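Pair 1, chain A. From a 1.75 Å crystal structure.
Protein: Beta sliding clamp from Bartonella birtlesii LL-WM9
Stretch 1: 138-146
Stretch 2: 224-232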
# COMPACT_ATOMS: atom_id res chain seq x y z
N PHE A 138 -11.54 -37.51 -5.72
CA PHE A 138 -10.23 -38.03 -5.34
C PHE A 138 -9.62 -37.09 -4.32
O PHE A 138 -10.20 -36.05 -3.98
CB PHE A 138 -9.32 -38.21 -6.57
CG PHE A 138 -9.03 -36.94 -7.32
CD1 PHE A 138 -9.94 -36.43 -8.23
CD2 PHE A 138 -7.82 -36.29 -7.17
CE1 PHE A 138 -9.67 -35.27 -8.95
CE2 PHE A 138 -7.54 -35.13 -7.88
CZ PHE A 138 -8.46 -34.63 -8.77
N PHE A 139 -8.45 -37.47 -3.80
CA PHE A 139 -7.79 -36.70 -2.75
C PHE A 139 -6.37 -36.37 -3.16
O PHE A 139 -5.70 -37.18 -3.80
CB PHE A 139 -7.76 -37.47 -1.42
CG PHE A 139 -9.12 -37.77 -0.86
CD1 PHE A 139 -9.86 -38.85 -1.32
CD2 PHE A 139 -9.67 -36.96 0.14
CE1 PHE A 139 -11.12 -39.12 -0.80
CE2 PHE A 139 -10.92 -37.25 0.67
CZ PHE A 139 -11.65 -38.31 0.19
N LEU A 140 -5.91 -35.17 -2.79
CA LEU A 140 -4.51 -34.77 -2.87
C LEU A 140 -4.14 -34.14 -1.53
O LEU A 140 -4.98 -33.53 -0.89
CB LEU A 140 -4.24 -33.72 -3.95
CG LEU A 140 -4.27 -34.03 -5.43
CD1 LEU A 140 -3.93 -32.75 -6.20
CD2 LEU A 140 -3.27 -35.11 -5.72
N SER A 141 -2.88 -34.26 -1.13
CA SER A 141 -2.47 -33.50 0.04
C SER A 141 -2.56 -32.02 -0.28
O SER A 141 -2.36 -31.58 -1.42
CB SER A 141 -1.05 -33.87 0.49
OG SER A 141 -0.07 -33.39 -0.42
N ALA A 142 -2.88 -31.23 0.75
CA ALA A 142 -2.92 -29.79 0.55
C ALA A 142 -1.57 -29.27 0.08
O ALA A 142 -1.50 -28.39 -0.79
CB ALA A 142 -3.34 -29.09 1.84
N SER A 143 -0.49 -29.81 0.63
CA SER A 143 0.84 -29.31 0.25
C SER A 143 1.13 -29.62 -1.21
O SER A 143 1.70 -28.78 -1.92
CB SER A 143 1.90 -29.92 1.16
OG SER A 143 1.85 -31.32 1.06
N LYS A 144 0.74 -30.80 -1.68
CA LYS A 144 0.90 -31.10 -3.10
C LYS A 144 0.05 -30.18 -3.97
O LYS A 144 0.53 -29.68 -4.99
CB LYS A 144 0.55 -32.56 -3.40
CG LYS A 144 0.91 -32.96 -4.83
CD LYS A 144 2.42 -32.87 -5.03
CE LYS A 144 2.85 -33.41 -6.37
NZ LYS A 144 4.29 -33.81 -6.37
N LEU A 145 -1.22 -29.97 -3.61
CA LEU A 145 -2.06 -29.06 -4.40
C LEU A 145 -1.47 -27.66 -4.42
O LEU A 145 -1.47 -26.99 -5.46
CB LEU A 145 -3.48 -29.03 -3.84
CG LEU A 145 -4.38 -28.03 -4.60
CD1 LEU A 145 -4.55 -28.45 -6.06
CD2 LEU A 145 -5.74 -27.96 -3.90
N LYS A 146 -0.94 -27.21 -3.29
CA LYS A 146 -0.31 -25.89 -3.28
C LYS A 146 0.86 -25.84 -4.25
O LYS A 146 1.06 -24.84 -4.94
CB LYS A 146 0.17 -25.55 -1.88
CG LYS A 146 0.79 -24.17 -1.78
CD LYS A 146 1.25 -23.90 -0.36
CE LYS A 146 1.75 -22.46 -0.19
NZ LYS A 146 2.95 -22.16 -1.00
N GLU A 224 -0.47 -22.81 4.83
CA GLU A 224 0.13 -24.12 5.08
C GLU A 224 -0.86 -25.04 5.78
O GLU A 224 -0.75 -25.27 6.99
CB GLU A 224 1.42 -23.97 5.89
N ILE A 225 -1.83 -25.56 5.02
CA ILE A 225 -2.91 -26.39 5.55
C ILE A 225 -2.44 -27.84 5.67
O ILE A 225 -1.79 -28.38 4.77
CB ILE A 225 -4.14 -26.29 4.63
CG1 ILE A 225 -4.53 -24.82 4.44
CG2 ILE A 225 -5.30 -27.10 5.20
CD1 ILE A 225 -4.75 -24.07 5.75
N ASP A 226 -2.78 -28.47 6.79
CA ASP A 226 -2.46 -29.88 6.98
C ASP A 226 -3.49 -30.79 6.32
O ASP A 226 -4.67 -30.44 6.20
CB ASP A 226 -2.38 -30.20 8.47
CG ASP A 226 -2.19 -31.70 8.74
OD1 ASP A 226 -1.16 -32.25 8.32
OD2 ASP A 226 -3.10 -32.31 9.35
N GLY A 227 -3.06 -31.98 5.93
CA GLY A 227 -3.98 -33.01 5.52
C GLY A 227 -4.35 -32.89 4.06
O GLY A 227 -3.70 -32.19 3.27
N ASP A 228 -5.42 -33.56 3.71
CA ASP A 228 -5.76 -33.74 2.31
C ASP A 228 -6.86 -32.79 1.89
O ASP A 228 -7.63 -32.27 2.71
CB ASP A 228 -6.19 -35.18 2.03
CG ASP A 228 -5.07 -36.17 2.22
OD1 ASP A 228 -3.90 -35.84 1.95
OD2 ASP A 228 -5.36 -37.30 2.64
N VAL A 229 -6.94 -32.57 0.59
CA VAL A 229 -8.03 -31.86 -0.04
C VAL A 229 -8.85 -32.89 -0.79
O VAL A 229 -8.30 -33.70 -1.55
CB VAL A 229 -7.49 -30.77 -0.99
CG1 VAL A 229 -8.62 -29.96 -1.61
CG2 VAL A 229 -6.50 -29.89 -0.25
N CYS A 230 -10.16 -32.89 -0.57
CA CYS A 230 -11.07 -33.70 -1.36
C CYS A 230 -11.47 -32.90 -2.59
O CYS A 230 -12.05 -31.80 -2.47
CB CYS A 230 -12.30 -34.11 -0.55
SG CYS A 230 -13.39 -35.20 -1.56
N ILE A 231 -11.15 -33.41 -3.78
CA ILE A 231 -11.46 -32.72 -5.02
C ILE A 231 -12.57 -33.48 -5.72
O ILE A 231 -12.46 -34.70 -5.94
CB ILE A 231 -10.22 -32.59 -5.92
CG1 ILE A 231 -9.13 -31.79 -5.19
CG2 ILE A 231 -10.59 -31.87 -7.22
CD1 ILE A 231 -7.88 -31.57 -6.03
N GLU A 232 -13.64 -32.78 -6.06
CA GLU A 232 -14.78 -33.39 -6.73
C GLU A 232 -15.08 -32.58 -7.98
O GLU A 232 -14.99 -31.35 -7.95
CB GLU A 232 -16.02 -33.45 -5.81
CG GLU A 232 -15.88 -34.40 -4.63
CD GLU A 232 -17.00 -34.22 -3.64
OE1 GLU A 232 -17.01 -33.20 -2.92
OE2 GLU A 232 -17.89 -35.08 -3.60
O HOH W 1 -0.85 -31.19 3.31

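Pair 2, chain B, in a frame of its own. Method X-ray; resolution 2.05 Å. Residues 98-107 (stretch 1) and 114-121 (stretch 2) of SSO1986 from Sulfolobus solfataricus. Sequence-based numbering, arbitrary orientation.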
# COMPACT_ATOMS: atom_id res chain seq x y z
N ILE B 98 2.48 -2.11 12.36
CA ILE B 98 3.70 -2.55 11.69
C ILE B 98 4.76 -2.76 12.75
O ILE B 98 5.11 -1.82 13.46
CB ILE B 98 4.22 -1.49 10.72
CG1 ILE B 98 3.25 -1.29 9.55
CG2 ILE B 98 5.60 -1.90 10.20
CD1 ILE B 98 2.03 -0.46 9.88
N ILE B 99 5.30 -3.98 12.84
CA ILE B 99 6.19 -4.36 13.94
C ILE B 99 7.64 -4.45 13.49
O ILE B 99 8.00 -5.28 12.66
CB ILE B 99 5.76 -5.72 14.57
CG1 ILE B 99 4.31 -5.66 15.06
CG2 ILE B 99 6.69 -6.10 15.70
CD1 ILE B 99 3.65 -7.06 15.32
N GLY B 100 8.47 -3.59 14.08
CA GLY B 100 9.92 -3.64 13.90
C GLY B 100 10.41 -3.44 12.47
O GLY B 100 11.38 -4.05 12.07
N ILE B 101 9.76 -2.57 11.71
CA ILE B 101 10.23 -2.28 10.37
C ILE B 101 11.50 -1.42 10.44
O ILE B 101 11.55 -0.46 11.22
CB ILE B 101 9.18 -1.57 9.51
CG1 ILE B 101 9.62 -1.55 8.03
CG2 ILE B 101 8.91 -0.16 10.03
CD1 ILE B 101 8.63 -0.88 7.09
N PRO B 102 12.54 -1.79 9.67
CA PRO B 102 13.70 -0.93 9.50
C PRO B 102 13.29 0.45 9.06
O PRO B 102 12.52 0.60 8.09
CB PRO B 102 14.50 -1.65 8.41
CG PRO B 102 14.16 -3.07 8.60
CD PRO B 102 12.71 -3.07 8.97
N SER B 103 13.76 1.46 9.78
CA SER B 103 13.35 2.82 9.52
C SER B 103 13.78 3.26 8.12
O SER B 103 13.11 4.09 7.50
CB SER B 103 13.89 3.78 10.57
OG SER B 103 15.30 3.73 10.65
N ASN B 104 14.89 2.70 7.63
CA ASN B 104 15.35 2.95 6.26
C ASN B 104 14.38 2.44 5.18
O ASN B 104 14.53 2.76 4.01
CB ASN B 104 16.76 2.37 6.05
CG ASN B 104 16.80 0.83 6.08
OD1 ASN B 104 16.03 0.16 5.39
ND2 ASN B 104 17.72 0.28 6.86
N LYS B 105 13.39 1.63 5.59
CA LYS B 105 12.39 1.08 4.69
C LYS B 105 11.22 2.05 4.51
O LYS B 105 10.49 1.99 3.51
CB LYS B 105 11.87 -0.25 5.25
CG LYS B 105 12.01 -1.40 4.31
CD LYS B 105 11.28 -2.66 4.80
CE LYS B 105 10.56 -3.31 3.68
NZ LYS B 105 11.39 -3.37 2.43
N LEU B 106 11.02 2.92 5.49
CA LEU B 106 9.87 3.80 5.51
C LEU B 106 10.06 5.04 4.65
O LEU B 106 11.19 5.50 4.46
CB LEU B 106 9.54 4.23 6.93
CG LEU B 106 8.91 3.15 7.80
CD1 LEU B 106 8.80 3.64 9.24
CD2 LEU B 106 7.55 2.72 7.20
N TYR B 107 8.94 5.56 4.16
CA TYR B 107 8.94 6.77 3.34
C TYR B 107 8.86 8.01 4.23
O TYR B 107 7.79 8.62 4.40
CB TYR B 107 7.80 6.71 2.33
CG TYR B 107 7.81 7.79 1.26
CD1 TYR B 107 8.85 8.72 1.15
CD2 TYR B 107 6.80 7.85 0.30
CE1 TYR B 107 8.86 9.67 0.17
CE2 TYR B 107 6.80 8.81 -0.68
CZ TYR B 107 7.81 9.73 -0.74
OH TYR B 107 7.84 10.69 -1.71
N VAL B 114 17.24 9.56 12.12
CA VAL B 114 16.37 8.38 12.05
C VAL B 114 17.25 7.16 11.95
O VAL B 114 18.24 7.14 11.21
CB VAL B 114 15.40 8.46 10.84
CG1 VAL B 114 15.00 7.05 10.34
CG2 VAL B 114 14.15 9.26 11.21
N HIS B 115 16.92 6.14 12.71
CA HIS B 115 17.79 4.99 12.84
C HIS B 115 17.03 3.86 13.48
O HIS B 115 16.08 4.07 14.21
CB HIS B 115 18.98 5.36 13.74
CG HIS B 115 18.56 5.93 15.06
ND1 HIS B 115 18.64 5.21 16.24
CD2 HIS B 115 18.02 7.13 15.38
CE1 HIS B 115 18.18 5.96 17.23
NE2 HIS B 115 17.81 7.13 16.74
N GLY B 116 17.49 2.65 13.22
CA GLY B 116 16.97 1.48 13.88
C GLY B 116 15.58 1.12 13.42
O GLY B 116 15.09 1.60 12.38
N ASN B 117 14.94 0.28 14.22
CA ASN B 117 13.66 -0.30 13.88
C ASN B 117 12.55 0.44 14.59
O ASN B 117 12.73 0.85 15.75
CB ASN B 117 13.65 -1.77 14.29
CG ASN B 117 14.73 -2.55 13.60
OD1 ASN B 117 14.92 -2.43 12.39
ND2 ASN B 117 15.47 -3.35 14.36
N ILE B 118 11.43 0.60 13.89
CA ILE B 118 10.25 1.29 14.39
C ILE B 118 9.05 0.35 14.37
O ILE B 118 8.84 -0.36 13.39
CB ILE B 118 9.93 2.53 13.51
CG1 ILE B 118 11.10 3.53 13.55
CG2 ILE B 118 8.65 3.22 13.96
CD1 ILE B 118 10.81 4.86 12.94
N THR B 119 8.31 0.33 15.48
CA THR B 119 6.97 -0.25 15.52
C THR B 119 5.96 0.90 15.57
O THR B 119 6.11 1.85 16.37
CB THR B 119 6.79 -1.16 16.73
OG1 THR B 119 7.66 -2.29 16.59
CG2 THR B 119 5.35 -1.63 16.86
N PHE B 120 4.97 0.86 14.69
CA PHE B 120 3.96 1.91 14.65
C PHE B 120 2.61 1.40 14.19
O PHE B 120 2.52 0.40 13.47
CB PHE B 120 4.42 3.11 13.80
CG PHE B 120 4.39 2.87 12.32
CD1 PHE B 120 3.42 3.46 11.53
CD2 PHE B 120 5.37 2.10 11.71
CE1 PHE B 120 3.41 3.26 10.17
CE2 PHE B 120 5.37 1.91 10.36
CZ PHE B 120 4.37 2.48 9.58
N SER B 121 1.56 2.10 14.61
CA SER B 121 0.19 1.74 14.23
C SER B 121 -0.49 2.85 13.40
O SER B 121 -0.27 4.03 13.65
CB SER B 121 -0.63 1.44 15.48
OG SER B 121 -0.13 0.28 16.13
O HOH W 2 16.85 4.85 8.98

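In both pairs an antiparallel strand pairing leads, on the first stretch, straight into a helical turn, and the second stretch enters its strand through a glycine; 14 central residues superpose with an RMSD of 1.0 Å. In pair 1 the strand 138-141 runs into the helix beginning at Ala A142, whereas in pair 2 the strand segment ending at Pro B102 gives way to a 3-10 segment, 103-105.

The shared ladder is clearest at Leu A140 and Val A229, matched by Ile B101 and Ile B118. Val A229 N donates to Leu A140 O at 2.6 Å and Leu A140 N to Val A229 O at 3.1 Å; in pair 2 Ile B118 N donates to Ile B101 O at 2.9 Å, but the return bond from Ile B101 N to Ile B118 O, also 2.9 Å, is weak, its angle at hydrogen only 127°. At the start of the helical turn, the first helical residue ties back to the glycine: Ala A142 N to Gly A227 O, 2.8 Å, and Ser B103 N to Gly B116 O, 2.9 Å. The two glycines coincide within 0.2 Å, both with positive phi; at Gly A227 a CB would also jam against the preceding carbonyl.

Farther along the strands both ladders continue with a two-bond pair: Phe A138 N to Ile A231 O at 3.0 Å and Ile A231 N to Phe A138 O at 2.8 Å, against Ile B98 N to Phe B120 O at 2.7 Å and Phe B120 N to Ile B98 O at 3.0 Å. Pair 1 keeps regular register, but in pair 2 the chain turns at Gly B100, with positive phi, and a beta bulge shifts the register by one, so that Ile B98 rather than Ile B99, the match of Phe A138, pairs with Phe B120. Gly B100 N is taken up by a side chain, donating to Thr B119 OG1 at 2.9 Å. The matching positions in pair 1, Phe A139 and Cys A230, make an apolar contact instead, Phe A139 CE2 to Cys A230 CB at 3.6 Å.

An aromatic ring packs against isoleucine in both pairs, but from opposite strands. In pair 1 the ring of Phe A138 on the first stretch has Ile A231 CB over one face, 4.1 Å from its centroid. In pair 2 Phe B120, which matches Ile A231, supplies the ring; Ile B98 CD1 lies over a face, 4.1 Å from the centroid, while Ile B101 CG2 sits at the edge, 4.1 Å from Phe B120 CE2.

From the first residue of the helical turn, Ala A142 points its CB toward the second stretch, 3.9 Å from Val A229 CG2 and 4.0 Å from Ile A225 CB. Ser B103, in the same place, adds a hydroxyl that donates to Gly B116 O, OG to O 2.8 Å, and accepts from a water 2.5 Å from OG; its CB still lies 4.0 Å from Ile B118 CD1. The matched leucines close the apolar side: Leu A145 CD2 lies 4.2 Å from Val A229 CG1, and Leu B106 CD2 reaches Phe B120 CE2 at 3.9 Å. Capping differs too: Ser A141 OG accepts from Lys A144 N at 3.0 Å, whereas Pro B102 has no side-chain acceptor.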